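Local coordinates for circadian clock oscillator protein KaiA (Nostoc sp., PDB 1R5Q) that probably stimulates autophosphorylation of KaiC through its C-terminal domain, which also mediates homodimerization, within the KaiABC oscillator that sets cyanobacterial circadian rhythm, at residues I36-V50 / D87-A99. Sequence-based numbering, arbitrary orientation. Where two conformers were deposited one is given.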
loop_
_atom_site.group_PDB
_atom_site.type_symbol
_atom_site.label_atom_id
_atom_site.label_comp_id
_atom_site.label_asym_id
_atom_site.label_seq_id
_atom_site.Cartn_x
_atom_site.Cartn_y
_atom_site.Cartn_z
ATOM N N ILE A 36 -3.576 -0.713 7.904
ATOM C CA ILE A 36 -2.161 -0.782 7.568
ATOM C C ILE A 36 -1.550 -2.082 8.065
ATOM O O ILE A 36 -0.786 -2.722 7.358
ATOM C CB ILE A 36 -1.373 0.417 8.171
ATOM C CG1 ILE A 36 -1.704 1.702 7.395
ATOM C CG2 ILE A 36 0.129 0.154 8.103
ATOM C CD1 ILE A 36 -1.119 2.953 8.023
ATOM N N ASP A 37 -1.894 -2.473 9.287
ATOM C CA ASP A 37 -1.351 -3.698 9.850
ATOM C C ASP A 37 -1.763 -4.905 9.015
ATOM O O ASP A 37 -0.960 -5.801 8.777
ATOM C CB ASP A 37 -1.804 -3.868 11.305
ATOM C CG ASP A 37 -1.006 -2.994 12.272
ATOM O OD1 ASP A 37 0.219 -2.812 12.058
ATOM O OD2 ASP A 37 -1.597 -2.505 13.261
ATOM N N LYS A 38 -3.003 -4.908 8.543
ATOM C CA LYS A 38 -3.506 -6.013 7.729
ATOM C C LYS A 38 -2.862 -6.064 6.346
ATOM O O LYS A 38 -2.569 -7.148 5.835
ATOM C CB LYS A 38 -5.027 -5.916 7.578
ATOM C CG LYS A 38 -5.797 -6.218 8.849
ATOM C CD LYS A 38 -7.311 -6.251 8.582
ATOM C CE LYS A 38 -7.680 -7.282 7.509
ATOM N NZ LYS A 38 -9.166 -7.372 7.281
ATOM N N PHE A 39 -2.671 -4.892 5.737
ATOM C CA PHE A 39 -2.043 -4.781 4.426
ATOM C C PHE A 39 -0.600 -5.288 4.541
ATOM O O PHE A 39 -0.116 -6.035 3.689
ATOM C CB PHE A 39 -2.037 -3.306 3.945
ATOM C CG PHE A 39 -1.290 -3.085 2.633
ATOM C CD1 PHE A 39 -1.902 -3.349 1.413
ATOM C CD2 PHE A 39 0.037 -2.654 2.629
ATOM C CE1 PHE A 39 -1.221 -3.197 0.225
ATOM C CE2 PHE A 39 0.738 -2.499 1.428
ATOM C CZ PHE A 39 0.114 -2.770 0.230
ATOM N N ILE A 40 0.086 -4.871 5.598
ATOM C CA ILE A 40 1.469 -5.282 5.799
ATOM C C ILE A 40 1.593 -6.810 5.942
ATOM O O ILE A 40 2.444 -7.438 5.318
ATOM C CB ILE A 40 2.064 -4.590 7.044
ATOM C CG1 ILE A 40 2.141 -3.073 6.789
ATOM C CG2 ILE A 40 3.439 -5.166 7.377
ATOM C CD1 ILE A 40 2.865 -2.673 5.482
ATOM N N ASN A 41 0.723 -7.397 6.751
ATOM C CA ASN A 41 0.770 -8.838 6.970
ATOM C C ASN A 41 0.519 -9.613 5.670
ATOM O O ASN A 41 1.118 -10.665 5.436
ATOM C CB ASN A 41 -0.241 -9.207 8.063
ATOM C CG ASN A 41 -0.116 -10.654 8.518
ATOM O OD1 ASN A 41 -0.925 -11.499 8.141
ATOM N ND2 ASN A 41 0.898 -10.941 9.337
ATOM N N ALA A 42 -0.335 -9.080 4.806
ATOM C CA ALA A 42 -0.638 -9.743 3.547
ATOM C C ALA A 42 0.514 -9.696 2.554
ATOM O O ALA A 42 0.803 -10.706 1.917
ATOM C CB ALA A 42 -1.904 -9.140 2.909
ATOM N N VAL A 43 1.165 -8.535 2.392
ATOM C CA VAL A 43 2.278 -8.433 1.444
ATOM C C VAL A 43 3.466 -9.219 1.993
ATOM O O VAL A 43 4.273 -9.757 1.233
ATOM C CB VAL A 43 2.710 -6.942 1.171
ATOM C CG1 VAL A 43 1.550 -6.163 0.563
ATOM C CG2 VAL A 43 3.134 -6.271 2.442
ATOM N N PHE A 44 3.545 -9.268 3.321
ATOM C CA PHE A 44 4.576 -9.993 4.061
ATOM C C PHE A 44 4.366 -11.496 3.804
ATOM O O PHE A 44 5.273 -12.192 3.380
ATOM C CB PHE A 44 4.401 -9.686 5.543
ATOM C CG PHE A 44 5.372 -10.390 6.457
ATOM C CD1 PHE A 44 6.746 -10.237 6.300
ATOM C CD2 PHE A 44 4.902 -11.145 7.525
ATOM C CE1 PHE A 44 7.638 -10.819 7.196
ATOM C CE2 PHE A 44 5.779 -11.730 8.427
ATOM C CZ PHE A 44 7.157 -11.565 8.265
ATOM N N CYS A 45 3.155 -11.984 4.054
ATOM C CA CYS A 45 2.862 -13.407 3.832
ATOM C C CYS A 45 2.964 -13.878 2.378
ATOM O O CYS A 45 3.320 -15.029 2.138
ATOM C CB CYS A 45 1.474 -13.733 4.362
ATOM S SG CYS A 45 1.445 -13.650 6.124
ATOM N N ALA A 46 2.657 -13.008 1.412
ATOM C CA ALA A 46 2.734 -13.384 -0.001
ATOM C C ALA A 46 4.090 -13.137 -0.675
ATOM O O ALA A 46 4.225 -13.363 -1.874
ATOM C CB ALA A 46 1.626 -12.686 -0.798
ATOM N N ASN A 47 5.077 -12.664 0.089
ATOM C CA ASN A 47 6.437 -12.421 -0.416
ATOM C C ASN A 47 6.460 -11.442 -1.575
ATOM O O ASN A 47 7.285 -11.546 -2.478
ATOM C CB ASN A 47 7.078 -13.736 -0.879
ATOM C CG ASN A 47 8.595 -13.646 -0.956
ATOM O OD1 ASN A 47 9.241 -14.310 -1.773
ATOM N ND2 ASN A 47 9.162 -12.830 -0.098
ATOM N N ILE A 48 5.543 -10.491 -1.556
ATOM C CA ILE A 48 5.457 -9.505 -2.620
ATOM C C ILE A 48 6.654 -8.561 -2.545
ATOM O O ILE A 48 6.945 -8.034 -1.483
ATOM C CB ILE A 48 4.152 -8.711 -2.484
ATOM C CG1 ILE A 48 2.979 -9.642 -2.831
ATOM C CG2 ILE A 48 4.194 -7.473 -3.397
ATOM C CD1 ILE A 48 1.730 -9.285 -2.118
ATOM N N PRO A 49 7.363 -8.362 -3.666
ATOM C CA PRO A 49 8.533 -7.489 -3.745
ATOM C C PRO A 49 8.125 -6.024 -3.536
ATOM O O PRO A 49 7.039 -5.606 -3.933
ATOM C CB PRO A 49 9.066 -7.721 -5.164
ATOM C CG PRO A 49 8.467 -9.020 -5.596
ATOM C CD PRO A 49 7.092 -8.988 -4.974
ATOM N N VAL A 50 9.007 -5.247 -2.933
ATOM C CA VAL A 50 8.713 -3.840 -2.697
ATOM C C VAL A 50 8.403 -3.071 -3.987
ATOM O O VAL A 50 7.494 -2.255 -4.008
ATOM C CB VAL A 50 9.879 -3.169 -1.913
ATOM C CG1 VAL A 50 9.704 -1.648 -1.889
ATOM C CG2 VAL A 50 9.896 -3.711 -0.485
ATOM N N ASP A 87 5.574 5.322 5.462
ATOM C CA ASP A 87 4.970 4.651 6.610
ATOM C C ASP A 87 4.778 3.151 6.336
ATOM O O ASP A 87 5.032 2.306 7.197
ATOM C CB ASP A 87 3.631 5.330 6.907
ATOM C CG ASP A 87 3.070 5.000 8.291
ATOM O OD1 ASP A 87 2.065 5.634 8.666
ATOM O OD2 ASP A 87 3.605 4.122 9.000
ATOM N N ILE A 88 4.345 2.834 5.121
ATOM C CA ILE A 88 4.101 1.455 4.703
ATOM C C ILE A 88 5.415 0.687 4.615
ATOM O O ILE A 88 5.543 -0.422 5.154
ATOM C CB ILE A 88 3.392 1.445 3.312
ATOM C CG1 ILE A 88 1.921 1.852 3.480
ATOM C CG2 ILE A 88 3.558 0.077 2.623
ATOM C CD1 ILE A 88 1.108 0.844 4.240
ATOM N N LEU A 89 6.400 1.281 3.947
ATOM C CA LEU A 89 7.698 0.630 3.808
ATOM C C LEU A 89 8.417 0.446 5.143
ATOM O O LEU A 89 9.098 -0.556 5.335
ATOM C CB LEU A 89 8.587 1.390 2.822
ATOM C CG LEU A 89 8.092 1.406 1.365
ATOM C CD1 LEU A 89 9.046 2.212 0.485
ATOM C CD2 LEU A 89 7.975 -0.031 0.852
ATOM N N ALA A 90 8.278 1.407 6.048
ATOM C CA ALA A 90 8.897 1.320 7.371
ATOM C C ALA A 90 8.266 0.143 8.134
ATOM O O ALA A 90 8.965 -0.608 8.823
ATOM C CB ALA A 90 8.669 2.621 8.157
ATOM N N HIS A 91 6.939 0.015 8.043
ATOM C CA HIS A 91 6.229 -1.082 8.711
ATOM C C HIS A 91 6.605 -2.424 8.098
ATOM O O HIS A 91 6.739 -3.419 8.797
ATOM C CB HIS A 91 4.709 -0.908 8.613
ATOM C CG HIS A 91 4.143 -0.007 9.662
ATOM N ND1 HIS A 91 4.299 1.362 9.627
ATOM C CD2 HIS A 91 3.478 -0.283 10.808
ATOM C CE1 HIS A 91 3.755 1.890 10.707
ATOM N NE2 HIS A 91 3.251 0.915 11.442
ATOM N N LEU A 92 6.754 -2.454 6.782
ATOM C CA LEU A 92 7.119 -3.698 6.137
ATOM C C LEU A 92 8.535 -4.102 6.563
ATOM O O LEU A 92 8.784 -5.267 6.857
ATOM C CB LEU A 92 7.013 -3.577 4.613
ATOM C CG LEU A 92 7.202 -4.883 3.823
ATOM C CD1 LEU A 92 6.219 -5.949 4.339
ATOM C CD2 LEU A 92 6.977 -4.632 2.338
ATOM N N CYS A 93 9.454 -3.140 6.605
ATOM C CA CYS A 93 10.832 -3.424 7.019
ATOM C C CYS A 93 10.885 -4.048 8.407
ATOM O O CYS A 93 11.618 -5.010 8.646
ATOM C CB CYS A 93 11.670 -2.141 7.045
ATOM S SG CYS A 93 12.129 -1.520 5.431
ATOM N N GLU A 94 10.111 -3.485 9.321
ATOM C CA GLU A 94 10.090 -3.972 10.680
ATOM C C GLU A 94 9.488 -5.370 10.782
ATOM O O GLU A 94 9.911 -6.146 11.623
ATOM C CB GLU A 94 9.361 -2.985 11.594
ATOM C CG GLU A 94 10.172 -1.675 11.873
ATOM C CD GLU A 94 11.485 -1.917 12.643
ATOM O OE1 GLU A 94 12.569 -1.592 12.105
ATOM O OE2 GLU A 94 11.432 -2.426 13.789
ATOM N N ALA A 95 8.515 -5.686 9.932
ATOM C CA ALA A 95 7.892 -7.020 9.941
ATOM C C ALA A 95 8.987 -8.026 9.594
ATOM O O ALA A 95 9.176 -9.037 10.277
ATOM C CB ALA A 95 6.750 -7.091 8.893
ATOM N N TYR A 96 9.720 -7.726 8.532
ATOM C CA TYR A 96 10.804 -8.577 8.092
ATOM C C TYR A 96 11.951 -8.643 9.108
ATOM O O TYR A 96 12.465 -9.731 9.400
ATOM C CB TYR A 96 11.323 -8.095 6.725
ATOM C CG TYR A 96 10.528 -8.625 5.549
ATOM C CD1 TYR A 96 9.849 -7.764 4.668
ATOM C CD2 TYR A 96 10.467 -9.991 5.307
ATOM C CE1 TYR A 96 9.126 -8.273 3.571
ATOM C CE2 TYR A 96 9.758 -10.505 4.227
ATOM C CZ TYR A 96 9.088 -9.647 3.363
ATOM O OH TYR A 96 8.379 -10.211 2.315
ATOM N N ARG A 97 12.335 -7.495 9.662
ATOM C CA ARG A 97 13.425 -7.453 10.635
ATOM C C ARG A 97 13.069 -8.219 11.904
ATOM O O ARG A 97 13.926 -8.898 12.477
ATOM C CB ARG A 97 13.791 -6.002 11.013
ATOM C CG ARG A 97 15.083 -5.908 11.864
ATOM C CD ARG A 97 15.493 -4.462 12.200
ATOM N NE ARG A 97 14.499 -3.841 13.052
ATOM C CZ ARG A 97 14.580 -3.734 14.375
ATOM N NH1 ARG A 97 15.643 -4.189 15.031
ATOM N NH2 ARG A 97 13.561 -3.219 15.054
ATOM N N GLY A 98 11.817 -8.098 12.346
ATOM C CA GLY A 98 11.389 -8.793 13.547
ATOM C C GLY A 98 11.320 -10.300 13.360
ATOM O O GLY A 98 11.210 -11.059 14.322
ATOM N N ALA A 99 11.410 -10.741 12.116
ATOM C CA ALA A 99 11.320 -12.162 11.815
ATOM C C ALA A 99 12.658 -12.866 11.569
ATOM O O ALA A 99 12.804 -14.043 11.906
ATOM C CB ALA A 99 10.411 -12.361 10.614
HETATM O O HOH W 1 6.772 -8.611 0.870
#
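I40, F44 and L92 act as knobs in helix-on-helix packing within the KaiA four-helix bundle, 36-45 against 87-99; the axes approach to 9.8 Å and cross at -55°. I40 drops among I88, H91, L92 and A95, its CD1 ending 3.5 Å from the carbonyl O of I88 and its CG1 against CB of H91. Coming the other way, L92 sits among I40, V43, F44 and V50, the start of the next helix, with CD1 3.6 Å from V43 CG2. Next to I40, I88 CD1 meets I36 CG2 and F39 CD2, and F39 carries the packing on to Y18 and I21 of helix 8-24. F44, its CG anti to the backbone N (chi1 179°), sends its ring across to the other helix: A95 CB lies over one face in a CH-pi contact, while the ring edge points into the face of Y96, a T-shaped pair with centroids 4.9 Å apart and planes at 73°. Helix 36-45 ends in a Schellman motif at N47. The OH of Y96 donates to a water (2.7 Å) that in turn donates to the backbone O of V43, tying helix 87-99 to the last turn of helix 36-45. Replacing Y96 by an alanine is likely to leave the F44 edge without its aromatic face and the water without its donor. The interlocked knobs join two helices of the four-helix bundle that makes up the KaiA C-terminal domain.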